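Tubulin-like protein CetZ (Methanosaeta thermophila, PDB 3ZID) binds GTP as a cytoskeletal GTPase of the tubulin/FtsZ family and is probably involved in controlling archaeal cell shape. Local coordinates at residues A[18-22]-A[58-62]; A[42-46]-A[97-103]; A[76-80]-A[151-155]; A[135-139]-A[167-171]; A[170-174]-A[231-235]. All coordinates share one frame; numbering follows the deposited sequence.

In the fold
Starting from the N terminus, contact 1 closes the loop between helix 10-30 and the segment leading to strand 66-68. Contact 2 opens inside that loop, on strand 42-49, and closes beyond it at residues 97-103, so the two cross, and they touch at Asn21 and Thr45. Contact 3 opens at the start of helix 79-98, crosses contact 2 and reaches helix 150-165. Contact 4, from strand 136-143 to residues 167-171, crosses contact 3 in turn. Contact 5 shares Gly170 and Met171 with contact 4 and runs on to residues 231-235. None nests: contacts 1 to 4 interlock around the parallel sheet, and contact 5 joins its edge to the mixed sheet.

Contact 1. Residues A[18-22]-A[58-62]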
# COMPACT_ATOMS: atom_id res chain seq x y z
N ASP A 18 10.27 -5.97 6.32
CA ASP A 18 11.09 -6.14 7.51
C ASP A 18 10.25 -6.01 8.79
O ASP A 18 10.40 -6.82 9.71
CB ASP A 18 12.24 -5.14 7.52
CG ASP A 18 13.46 -5.66 8.25
OD1 ASP A 18 13.76 -6.87 8.14
OD2 ASP A 18 14.14 -4.85 8.92
N ALA A 19 9.34 -5.04 8.83
CA ALA A 19 8.42 -4.91 9.97
C ALA A 19 7.51 -6.12 10.09
O ALA A 19 7.16 -6.51 11.20
CB ALA A 19 7.57 -3.64 9.88
N VAL A 20 7.12 -6.69 8.95
CA VAL A 20 6.32 -7.91 8.94
C VAL A 20 7.10 -9.06 9.57
O VAL A 20 6.58 -9.77 10.43
CB VAL A 20 5.84 -8.28 7.53
CG1 VAL A 20 5.34 -9.72 7.49
CG2 VAL A 20 4.74 -7.32 7.07
N ASN A 21 8.35 -9.23 9.16
CA ASN A 21 9.21 -10.27 9.70
C ASN A 21 9.49 -10.05 11.19
O ASN A 21 9.51 -11.00 11.98
CB ASN A 21 10.52 -10.35 8.91
CG ASN A 21 10.34 -11.02 7.56
OD1 ASN A 21 9.54 -11.94 7.43
ND2 ASN A 21 11.06 -10.55 6.55
N ARG A 22 9.68 -8.78 11.56
CA ARG A 22 9.91 -8.41 12.95
C ARG A 22 8.77 -8.94 13.82
O ARG A 22 8.98 -9.72 14.75
CB ARG A 22 10.03 -6.89 13.09
CG ARG A 22 10.53 -6.45 14.48
CD ARG A 22 10.47 -4.93 14.66
NE ARG A 22 9.09 -4.46 14.78
CZ ARG A 22 8.53 -3.55 13.99
NH1 ARG A 22 9.23 -2.99 13.00
NH2 ARG A 22 7.27 -3.19 14.20
N LEU A 58 18.32 -3.89 6.30
CA LEU A 58 17.24 -4.71 6.83
C LEU A 58 17.78 -5.50 8.01
O LEU A 58 18.94 -5.89 8.02
CB LEU A 58 16.65 -5.62 5.75
CG LEU A 58 16.04 -4.90 4.54
CD1 LEU A 58 15.40 -5.88 3.56
CD2 LEU A 58 15.03 -3.82 4.96
N LYS A 59 16.93 -5.76 9.00
CA LYS A 59 17.41 -6.29 10.27
C LYS A 59 16.72 -7.56 10.73
O LYS A 59 17.26 -8.26 11.57
CB LYS A 59 17.25 -5.24 11.37
CG LYS A 59 18.03 -3.96 11.11
CD LYS A 59 17.57 -2.83 12.03
CE LYS A 59 18.31 -1.53 11.73
NZ LYS A 59 17.94 -0.44 12.67
N PHE A 60 15.56 -7.88 10.18
CA PHE A 60 14.80 -9.04 10.63
C PHE A 60 14.50 -9.97 9.45
O PHE A 60 13.71 -10.91 9.55
CB PHE A 60 13.52 -8.60 11.35
CG PHE A 60 13.77 -7.67 12.52
CD1 PHE A 60 14.03 -8.17 13.78
CD2 PHE A 60 13.78 -6.29 12.34
CE1 PHE A 60 14.28 -7.31 14.86
CE2 PHE A 60 14.03 -5.44 13.40
CZ PHE A 60 14.28 -5.95 14.66
N THR A 61 15.17 -9.72 8.33
CA THR A 61 14.93 -10.49 7.12
C THR A 61 16.16 -11.31 6.81
O THR A 61 17.25 -10.76 6.68
CB THR A 61 14.61 -9.55 5.92
OG1 THR A 61 13.47 -8.76 6.24
CG2 THR A 61 14.32 -10.35 4.66
N ALA A 62 15.98 -12.61 6.67
CA ALA A 62 17.09 -13.52 6.36
C ALA A 62 17.79 -13.16 5.05
O ALA A 62 17.16 -12.69 4.10
CB ALA A 62 16.60 -14.94 6.34
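Asp18 and Thr61 tie helix 10-30, the first helix of the Rossmann-like GTPase domain, to the loop that leads from helix 52-56 to strand 66-68. The polar part is built on the Asp18 carboxylate. With CG anti to the backbone N (chi1 -151°), it lies against consecutive loop amides. Asp18 OD2 accepts from Lys59 N at 2.9 Å in a nearly straight bond (165° at the hydrogen), and Asp18 OD1 accepts from Phe60 N at 2.9 Å, each on its syn side. The anti side of Asp18 OD1 receives a further bond, from Thr61 OG1 at 2.7 Å. Three donors thus surround this buried carboxylate and would probably favour its charged form. Thr61 OG1 in turn accepts from Asn21 ND2 at 3.0 Å, nearly in the amide plane, and these two bonds fix the rotation of the hydroxyl. Asn21 ND2 also reaches Thr45 weakly.

The apolar contacts flank this network. Leu58 CD2 lies 4.0 Å from Asp18 CB, and the Leu58 side chain also touches Asn14 of the GTP site. Beyond the polar groups, Arg22 covers the Phe60 ring with its aliphatic stem, while its guanidinium leads away to Thr195, its plane 81° from that of the ring. The evidence for a CH-pi contact is direct: Arg22 CG stands 3.6 Å above the Phe60 ring centroid, almost on the ring normal.

Contact 2. Residues A[42-46]-A[97-103]; sequences RVETI and IEKRGDF
Glu44 bends at its second torsion (chi2 -84°), turning its carboxylate between Arg42 and Arg100, while Arg100 stays extended from CG to NE and spans from its loop to the strand. The pair ties strand 42-49 of the Rossmann-like parallel sheet to the type I beta turn formed by Glu98 to Gly101. A salt-bridge network results: Glu44 OE2 meets Arg42 NH1 at 2.9 Å within the strand, and Glu44 OE1 meets Arg100 NH1 at 3.2 Å across the contact, the Glu44 carboxylate and Arg100 guanidinium planes 81° apart. The strongest partner of Arg100 lies outside, Asp65, and Glu96 is a further salt-bridge partner.

Arg42 NH1 and NH2 both donate to Arg100 O, each at 2.8 Å and in the carbonyl plane, so one carbonyl oxygen is gripped end-on by two nitrogens; the bonds are bent, near 138° at the hydrogen. Arg42 NE is taken up by Asn3.

Apolar groups fill in around the charges. Glu44 CG lies at the edge of the Phe103 ring, 3.8 Å from its CE1. Over one face of the Arg100 guanidinium sits Ile46 CG1, 3.8 Å from Arg100 CZ, and beyond it Ile46 CD1 reaches Ile97 CG1 at 4.1 Å.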
# COMPACT_ATOMS: atom_id res chain seq x y z
N ARG A 42 2.10 -21.31 5.17
CA ARG A 42 3.48 -21.03 4.82
C ARG A 42 3.57 -19.58 4.32
O ARG A 42 2.91 -19.24 3.34
CB ARG A 42 3.92 -22.02 3.75
CG ARG A 42 5.39 -22.04 3.42
CD ARG A 42 5.66 -23.18 2.47
NE ARG A 42 5.06 -22.97 1.15
CZ ARG A 42 5.71 -22.43 0.12
NH1 ARG A 42 6.98 -22.10 0.26
NH2 ARG A 42 5.10 -22.27 -1.05
N VAL A 43 4.34 -18.74 5.01
CA VAL A 43 4.54 -17.35 4.58
C VAL A 43 5.97 -17.07 4.13
O VAL A 43 6.88 -17.03 4.95
CB VAL A 43 4.20 -16.33 5.70
CG1 VAL A 43 4.29 -14.91 5.17
CG2 VAL A 43 2.80 -16.58 6.26
N GLU A 44 6.15 -16.84 2.83
CA GLU A 44 7.46 -16.51 2.29
C GLU A 44 7.59 -15.01 2.06
O GLU A 44 6.64 -14.34 1.66
CB GLU A 44 7.70 -17.26 0.97
CG GLU A 44 7.64 -18.77 1.11
CD GLU A 44 8.94 -19.38 1.57
OE1 GLU A 44 9.90 -18.64 1.85
OE2 GLU A 44 9.01 -20.62 1.68
N THR A 45 8.78 -14.49 2.33
CA THR A 45 9.01 -13.08 2.19
C THR A 45 10.26 -12.87 1.36
O THR A 45 11.28 -13.51 1.61
CB THR A 45 9.19 -12.40 3.55
OG1 THR A 45 10.34 -12.93 4.22
CG2 THR A 45 7.96 -12.63 4.42
N ILE A 46 10.17 -11.99 0.37
CA ILE A 46 11.35 -11.58 -0.38
C ILE A 46 11.39 -10.08 -0.46
O ILE A 46 10.43 -9.46 -0.89
CB ILE A 46 11.36 -12.14 -1.81
CG1 ILE A 46 11.17 -13.65 -1.78
CG2 ILE A 46 12.70 -11.81 -2.49
CD1 ILE A 46 11.00 -14.23 -3.16
N ILE A 97 11.23 -16.22 -7.15
CA ILE A 97 9.88 -16.47 -6.66
C ILE A 97 9.46 -17.92 -6.89
O ILE A 97 8.99 -18.59 -5.97
CB ILE A 97 8.88 -15.52 -7.32
CG1 ILE A 97 9.16 -14.09 -6.86
CG2 ILE A 97 7.45 -15.95 -7.04
CD1 ILE A 97 8.54 -13.03 -7.73
N GLU A 98 9.66 -18.40 -8.11
CA GLU A 98 9.26 -19.76 -8.46
C GLU A 98 9.99 -20.85 -7.66
O GLU A 98 9.44 -21.92 -7.44
CB GLU A 98 9.39 -20.00 -9.97
CG GLU A 98 8.31 -19.28 -10.76
CD GLU A 98 8.65 -19.11 -12.23
OE1 GLU A 98 9.78 -19.47 -12.63
OE2 GLU A 98 7.77 -18.63 -12.98
N LYS A 99 11.19 -20.54 -7.19
CA LYS A 99 11.94 -21.47 -6.35
C LYS A 99 11.21 -21.82 -5.06
O LYS A 99 11.50 -22.84 -4.44
CB LYS A 99 13.30 -20.87 -5.96
CG LYS A 99 14.29 -20.71 -7.09
CD LYS A 99 15.63 -20.22 -6.57
CE LYS A 99 16.66 -20.13 -7.68
NZ LYS A 99 17.99 -19.70 -7.16
N ARG A 100 10.26 -20.97 -4.66
CA ARG A 100 9.60 -21.13 -3.38
C ARG A 100 8.23 -21.79 -3.48
O ARG A 100 7.50 -21.85 -2.50
CB ARG A 100 9.51 -19.79 -2.65
CG ARG A 100 10.84 -19.10 -2.61
CD ARG A 100 10.93 -18.04 -1.55
NE ARG A 100 12.27 -17.47 -1.53
CZ ARG A 100 12.80 -16.84 -0.49
NH1 ARG A 100 12.10 -16.70 0.63
NH2 ARG A 100 14.03 -16.36 -0.58
N GLY A 101 7.89 -22.29 -4.66
CA GLY A 101 6.70 -23.11 -4.79
C GLY A 101 5.45 -22.39 -5.23
O GLY A 101 5.51 -21.34 -5.89
N ASP A 102 4.30 -22.96 -4.89
CA ASP A 102 3.02 -22.38 -5.25
C ASP A 102 2.52 -21.48 -4.15
O ASP A 102 2.86 -21.67 -2.99
CB ASP A 102 1.97 -23.45 -5.55
CG ASP A 102 2.03 -23.96 -6.97
OD1 ASP A 102 2.52 -23.22 -7.85
OD2 ASP A 102 1.57 -25.09 -7.21
N PHE A 103 1.71 -20.50 -4.53
CA PHE A 103 1.11 -19.57 -3.58
C PHE A 103 -0.33 -19.35 -3.91
O PHE A 103 -0.71 -19.28 -5.07
CB PHE A 103 1.85 -18.25 -3.60
CG PHE A 103 3.29 -18.38 -3.25
CD1 PHE A 103 3.67 -18.62 -1.94
CD2 PHE A 103 4.25 -18.35 -4.24
CE1 PHE A 103 4.99 -18.78 -1.61
CE2 PHE A 103 5.57 -18.50 -3.92
CZ PHE A 103 5.95 -18.72 -2.60

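Contact 3. Residues A[76-80]-A[151-155]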
# COMPACT_ATOMS: atom_id res chain seq x y z
N GLY A 76 17.19 5.61 -8.99
CA GLY A 76 16.71 6.82 -8.36
C GLY A 76 15.20 6.89 -8.37
O GLY A 76 14.52 5.93 -8.05
N ALA A 77 14.65 8.03 -8.77
CA ALA A 77 13.19 8.16 -8.85
C ALA A 77 12.72 8.10 -10.30
O ALA A 77 11.59 8.48 -10.61
CB ALA A 77 12.73 9.44 -8.18
N ASN A 78 13.59 7.60 -11.17
CA ASN A 78 13.29 7.51 -12.60
C ASN A 78 12.58 6.21 -12.96
O ASN A 78 13.20 5.16 -13.05
CB ASN A 78 14.59 7.63 -13.40
CG ASN A 78 14.36 7.78 -14.90
OD1 ASN A 78 13.36 7.33 -15.46
ND2 ASN A 78 15.31 8.42 -15.56
N ARG A 79 11.27 6.30 -13.18
CA ARG A 79 10.47 5.11 -13.47
C ARG A 79 10.84 4.46 -14.80
O ARG A 79 10.72 3.25 -14.95
CB ARG A 79 8.98 5.44 -13.40
CG ARG A 79 8.56 5.73 -11.94
CD ARG A 79 7.09 6.08 -11.76
NE ARG A 79 6.21 5.61 -12.84
CZ ARG A 79 5.61 4.43 -12.87
NH1 ARG A 79 5.79 3.55 -11.89
NH2 ARG A 79 4.82 4.12 -13.88
N SER A 80 11.30 5.26 -15.76
CA SER A 80 11.72 4.70 -17.04
C SER A 80 12.89 3.76 -16.84
O SER A 80 12.91 2.64 -17.36
CB SER A 80 12.10 5.79 -18.05
OG SER A 80 10.96 6.31 -18.74
N ILE A 151 8.51 15.13 -8.53
CA ILE A 151 8.75 13.81 -9.09
C ILE A 151 7.99 12.73 -8.34
O ILE A 151 7.42 11.82 -8.94
CB ILE A 151 10.25 13.47 -9.10
CG1 ILE A 151 10.96 14.34 -10.14
CG2 ILE A 151 10.47 12.02 -9.50
CD1 ILE A 151 10.40 14.16 -11.55
N TYR A 152 7.98 12.84 -7.02
CA TYR A 152 7.26 11.89 -6.20
C TYR A 152 5.76 11.89 -6.56
O TYR A 152 5.15 10.82 -6.72
CB TYR A 152 7.48 12.23 -4.72
CG TYR A 152 8.79 11.68 -4.19
CD1 TYR A 152 9.59 10.85 -4.98
CD2 TYR A 152 9.25 12.02 -2.93
CE1 TYR A 152 10.80 10.35 -4.50
CE2 TYR A 152 10.46 11.53 -2.45
CZ TYR A 152 11.23 10.70 -3.24
OH TYR A 152 12.43 10.21 -2.76
N LEU A 153 5.19 13.08 -6.70
CA LEU A 153 3.77 13.18 -7.04
C LEU A 153 3.47 12.66 -8.44
O LEU A 153 2.45 12.00 -8.66
CB LEU A 153 3.26 14.61 -6.89
CG LEU A 153 3.43 15.24 -5.52
CD1 LEU A 153 2.88 16.66 -5.53
CD2 LEU A 153 2.73 14.40 -4.47
N GLN A 154 4.35 12.95 -9.38
CA GLN A 154 4.17 12.49 -10.75
C GLN A 154 4.26 11.00 -10.88
O GLN A 154 3.46 10.38 -11.56
CB GLN A 154 5.21 13.10 -11.68
CG GLN A 154 5.18 14.59 -11.84
CD GLN A 154 6.27 15.04 -12.79
OE1 GLN A 154 6.96 14.20 -13.38
NE2 GLN A 154 6.46 16.35 -12.91
N ASN A 155 5.26 10.43 -10.22
CA ASN A 155 5.48 9.00 -10.21
C ASN A 155 4.25 8.32 -9.62
O ASN A 155 3.80 7.28 -10.12
CB ASN A 155 6.70 8.67 -9.36
CG ASN A 155 8.00 8.95 -10.07
OD1 ASN A 155 8.02 9.18 -11.27
ND2 ASN A 155 9.11 8.90 -9.33
O HOH W 1 10.00 9.01 -13.10
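Asn155 reaches across to Ala77 and Arg79: its CB, CG and OD1 all lie along Arg79 CD, while ND2 turns to Ala77 O. Asn155 CB packs against Arg79 CD at 3.6 Å, and the two side chains run antiparallel alongside each other. Asn155 CG lies 3.5 Å from Arg79 CD; at one tip, Asn155 OD1 is 3.3 Å from the same carbon and accepts from a water at 2.7 Å. That water also donates to Ala77 O and accepts from Arg79 N, which fastens the start of helix 79-98. The other tip, Asn155 ND2, donates to Ala77 O at 2.8 Å, on a lone pair in the carbonyl plane, and bonds to Ser113 O as well. An alanine here removes both amide atoms and is likely to leave Ala77 O and the water each short of a partner.

Beside this polar link, Ala77 CB meets Ile151 CG2 at 3.7 Å. The Arg79 guanidinium continues to Glu162, its salt-bridge partner, and to Ser118, with Asn155 O over one face.

The contact lies beside the nucleotide, since Gly76 touches GDP. It sets the N-terminal end of helix 79-98 against helix 150-165, which also packs on the long helix 326-369 through Leu153.

Contact 4. Residues A[135-139]-A[167-171]; sequences ATIVP and EADGM
Ile137 N donates to Asp169 OD2 at 2.7 Å in an almost straight bond (168° at the hydrogen), using the anti lone pair of the carboxylate oxygen. It anchors the loop between the helix and the second strand of a beta-alpha-beta crossover: strand 136-143, helix 150-165 and strand 172-175, with the two strands side by side and parallel in the Rossmann-like sheet. The backbone of Asp169 answers the side-chain bond, Asp169 N donating to Ile137 O at 2.9 Å, so a single residue holds both the N-H and the C=O of Ile137. The CG anti to the carbonyl carbon (chi1 -57°) turns the carboxylate back over the strand, where Asp169 OD2 also lies 3.3 Å from Thr136 CA. The other oxygen, OD1, forms a salt bridge with Lys222, to which Thr136 OG1 is hydrogen-bonded too.

Not every polar atom is matched: Asp169 O is buried with no partner in the model, and Val138 CG2 lies 3.7 Å from it. The loop continues over the Pro139 ring. Pro139 CD packs on Ala168 CB at 3.5 Å and lies 3.2 Å from Gly170 O, while Pro139 CG touches Met171 CB at 4.0 Å. Gly170 has positive phi, and a side chain there would collide with the carbonyl oxygen of Asp169. Last in line, Met171 CA approaches Pro139 O at 3.4 Å in a CA-H...O contact.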
# COMPACT_ATOMS: atom_id res chain seq x y z
N ALA A 135 -4.18 -17.44 -8.09
CA ALA A 135 -3.78 -16.67 -6.91
C ALA A 135 -4.52 -15.35 -6.71
O ALA A 135 -4.94 -14.70 -7.67
CB ALA A 135 -2.28 -16.41 -6.94
N THR A 136 -4.67 -14.97 -5.46
CA THR A 136 -5.17 -13.66 -5.10
C THR A 136 -3.93 -12.78 -4.93
O THR A 136 -3.07 -13.07 -4.09
CB THR A 136 -5.94 -13.71 -3.81
OG1 THR A 136 -7.09 -14.53 -3.99
CG2 THR A 136 -6.36 -12.29 -3.37
N ILE A 137 -3.82 -11.75 -5.76
CA ILE A 137 -2.62 -10.90 -5.77
C ILE A 137 -3.01 -9.49 -5.37
O ILE A 137 -3.81 -8.85 -6.05
CB ILE A 137 -1.95 -10.89 -7.14
CG1 ILE A 137 -1.66 -12.32 -7.59
CG2 ILE A 137 -0.67 -10.06 -7.10
CD1 ILE A 137 -0.90 -12.45 -8.89
N VAL A 138 -2.46 -9.02 -4.26
CA VAL A 138 -2.89 -7.76 -3.66
C VAL A 138 -1.74 -6.78 -3.50
O VAL A 138 -0.83 -6.98 -2.69
CB VAL A 138 -3.50 -8.01 -2.28
CG1 VAL A 138 -3.87 -6.70 -1.60
CG2 VAL A 138 -4.72 -8.94 -2.40
N PRO A 139 -1.76 -5.70 -4.29
CA PRO A 139 -0.76 -4.68 -4.00
C PRO A 139 -1.09 -3.86 -2.75
O PRO A 139 -2.25 -3.55 -2.44
CB PRO A 139 -0.77 -3.79 -5.26
CG PRO A 139 -2.07 -4.04 -5.90
CD PRO A 139 -2.43 -5.47 -5.59
N GLU A 167 -4.82 -5.04 -13.39
CA GLU A 167 -5.95 -5.84 -12.92
C GLU A 167 -5.59 -6.85 -11.83
O GLU A 167 -5.91 -8.03 -11.91
CB GLU A 167 -6.62 -6.56 -14.09
CG GLU A 167 -7.49 -5.68 -14.96
CD GLU A 167 -8.10 -6.42 -16.14
OE1 GLU A 167 -7.62 -7.54 -16.46
OE2 GLU A 167 -9.04 -5.89 -16.76
N ALA A 168 -4.96 -6.35 -10.77
CA ALA A 168 -4.72 -7.14 -9.58
C ALA A 168 -6.03 -7.31 -8.83
O ALA A 168 -7.06 -6.80 -9.25
CB ALA A 168 -3.69 -6.47 -8.72
N ASP A 169 -6.01 -8.02 -7.70
CA ASP A 169 -7.21 -8.14 -6.88
C ASP A 169 -7.30 -7.00 -5.88
O ASP A 169 -7.03 -7.16 -4.69
CB ASP A 169 -7.24 -9.49 -6.17
CG ASP A 169 -7.16 -10.64 -7.14
OD1 ASP A 169 -8.16 -10.88 -7.86
OD2 ASP A 169 -6.08 -11.28 -7.23
N GLY A 170 -7.63 -5.81 -6.36
CA GLY A 170 -7.81 -4.71 -5.45
C GLY A 170 -6.46 -4.13 -5.12
O GLY A 170 -5.44 -4.51 -5.70
N MET A 171 -6.46 -3.20 -4.20
CA MET A 171 -5.24 -2.54 -3.83
C MET A 171 -5.45 -1.96 -2.45
O MET A 171 -6.48 -1.35 -2.18
CB MET A 171 -4.92 -1.46 -4.87
CG MET A 171 -4.06 -0.34 -4.39
SD MET A 171 -3.29 0.52 -5.78
CE MET A 171 -4.61 0.59 -6.97

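Contact 5. Residues A[170-174]-A[231-235]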
# COMPACT_ATOMS: atom_id res chain seq x y z
N GLY A 170 -7.63 -5.81 -6.36
CA GLY A 170 -7.81 -4.71 -5.45
C GLY A 170 -6.46 -4.13 -5.12
O GLY A 170 -5.44 -4.51 -5.70
N MET A 171 -6.46 -3.20 -4.20
CA MET A 171 -5.24 -2.54 -3.83
C MET A 171 -5.45 -1.96 -2.45
O MET A 171 -6.48 -1.35 -2.18
CB MET A 171 -4.92 -1.46 -4.87
CG MET A 171 -4.06 -0.34 -4.39
SD MET A 171 -3.29 0.52 -5.78
CE MET A 171 -4.61 0.59 -6.97
N ILE A 172 -4.50 -2.21 -1.56
CA ILE A 172 -4.61 -1.56 -0.26
C ILE A 172 -3.82 -0.26 -0.21
O ILE A 172 -2.60 -0.25 -0.35
CB ILE A 172 -4.15 -2.45 0.86
CG1 ILE A 172 -5.23 -3.52 1.11
CG2 ILE A 172 -3.98 -1.63 2.14
CD1 ILE A 172 -4.70 -4.84 1.58
N LEU A 173 -4.53 0.84 0.01
CA LEU A 173 -3.91 2.16 0.02
C LEU A 173 -3.36 2.50 1.39
O LEU A 173 -4.05 2.38 2.38
CB LEU A 173 -4.94 3.22 -0.39
CG LEU A 173 -5.55 3.09 -1.78
CD1 LEU A 173 -6.62 4.16 -1.98
CD2 LEU A 173 -4.46 3.21 -2.87
N VAL A 174 -2.11 2.95 1.43
CA VAL A 174 -1.48 3.42 2.66
C VAL A 174 -1.09 4.88 2.42
O VAL A 174 -0.25 5.19 1.57
CB VAL A 174 -0.22 2.58 3.00
CG1 VAL A 174 0.38 3.00 4.36
CG2 VAL A 174 -0.55 1.08 2.99
N MET A 231 -9.90 -0.37 -5.21
CA MET A 231 -8.92 0.14 -4.28
C MET A 231 -9.60 0.19 -2.94
O MET A 231 -10.80 0.40 -2.85
CB MET A 231 -8.52 1.56 -4.66
CG MET A 231 -7.75 1.72 -5.93
SD MET A 231 -7.62 3.47 -6.27
CE MET A 231 -6.36 3.54 -7.53
N GLY A 232 -8.80 0.04 -1.89
CA GLY A 232 -9.36 0.05 -0.55
C GLY A 232 -8.28 0.27 0.45
O GLY A 232 -7.19 0.75 0.13
N THR A 233 -8.56 -0.12 1.68
CA THR A 233 -7.61 0.07 2.75
C THR A 233 -7.93 -0.89 3.88
O THR A 233 -8.88 -1.67 3.78
CB THR A 233 -7.56 1.54 3.24
OG1 THR A 233 -6.35 1.76 3.99
CG2 THR A 233 -8.77 1.88 4.11
N LEU A 234 -7.10 -0.86 4.92
CA LEU A 234 -7.33 -1.67 6.11
C LEU A 234 -7.57 -0.75 7.31
O LEU A 234 -6.84 0.22 7.53
CB LEU A 234 -6.12 -2.55 6.40
CG LEU A 234 -5.74 -3.56 5.33
CD1 LEU A 234 -4.50 -4.36 5.75
CD2 LEU A 234 -6.91 -4.52 5.09
N GLY A 235 -8.57 -1.08 8.11
CA GLY A 235 -8.79 -0.40 9.38
C GLY A 235 -8.50 -1.33 10.56
O GLY A 235 -8.45 -2.55 10.42
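Met231 and Met171 run alongside each other with their methyl ends together, Met231 CE 3.5 Å from Met171 CE, a close-packed pair for two carbons. The CB of Met231 also faces Leu173, whose CD1 is 4.2 Å away. At Gly232 the backbones join. Gly232 N donates to Met171 O at 2.7 Å, nearly along the C=O axis, and Gly232 O accepts from Leu173 N, also at 2.7 Å and almost straight (168°). Both bonds bracket Ile172, making a single beta bridge between Ile172 and Gly232. It does not extend, since strands 172-174 and 232-235 run at 70° to each other.

Thr233 adds a side-chain bond where the backbones diverge. Its OG1, anti to the backbone N (chi1 -163°), donates to Leu173 O at 2.9 Å in the carbonyl plane. A valine in place of Thr233 would keep the bulk but is likely to leave Leu173 O without this donor. Next, Leu234 packs its CG against Ile172 CD1 at 4.1 Å; it also touches Leu201 on helix 186-210, the same helix that Val174 meets through Ile193 and Val197.

The bridge therefore connects the edge strand 172-175 of the parallel GTPase sheet to the edge strand 232-238 of the mixed sheet, beside helix 186-210. This is the interface between the GTPase domain and the second domain that characterises the tubulin/FtsZ fold.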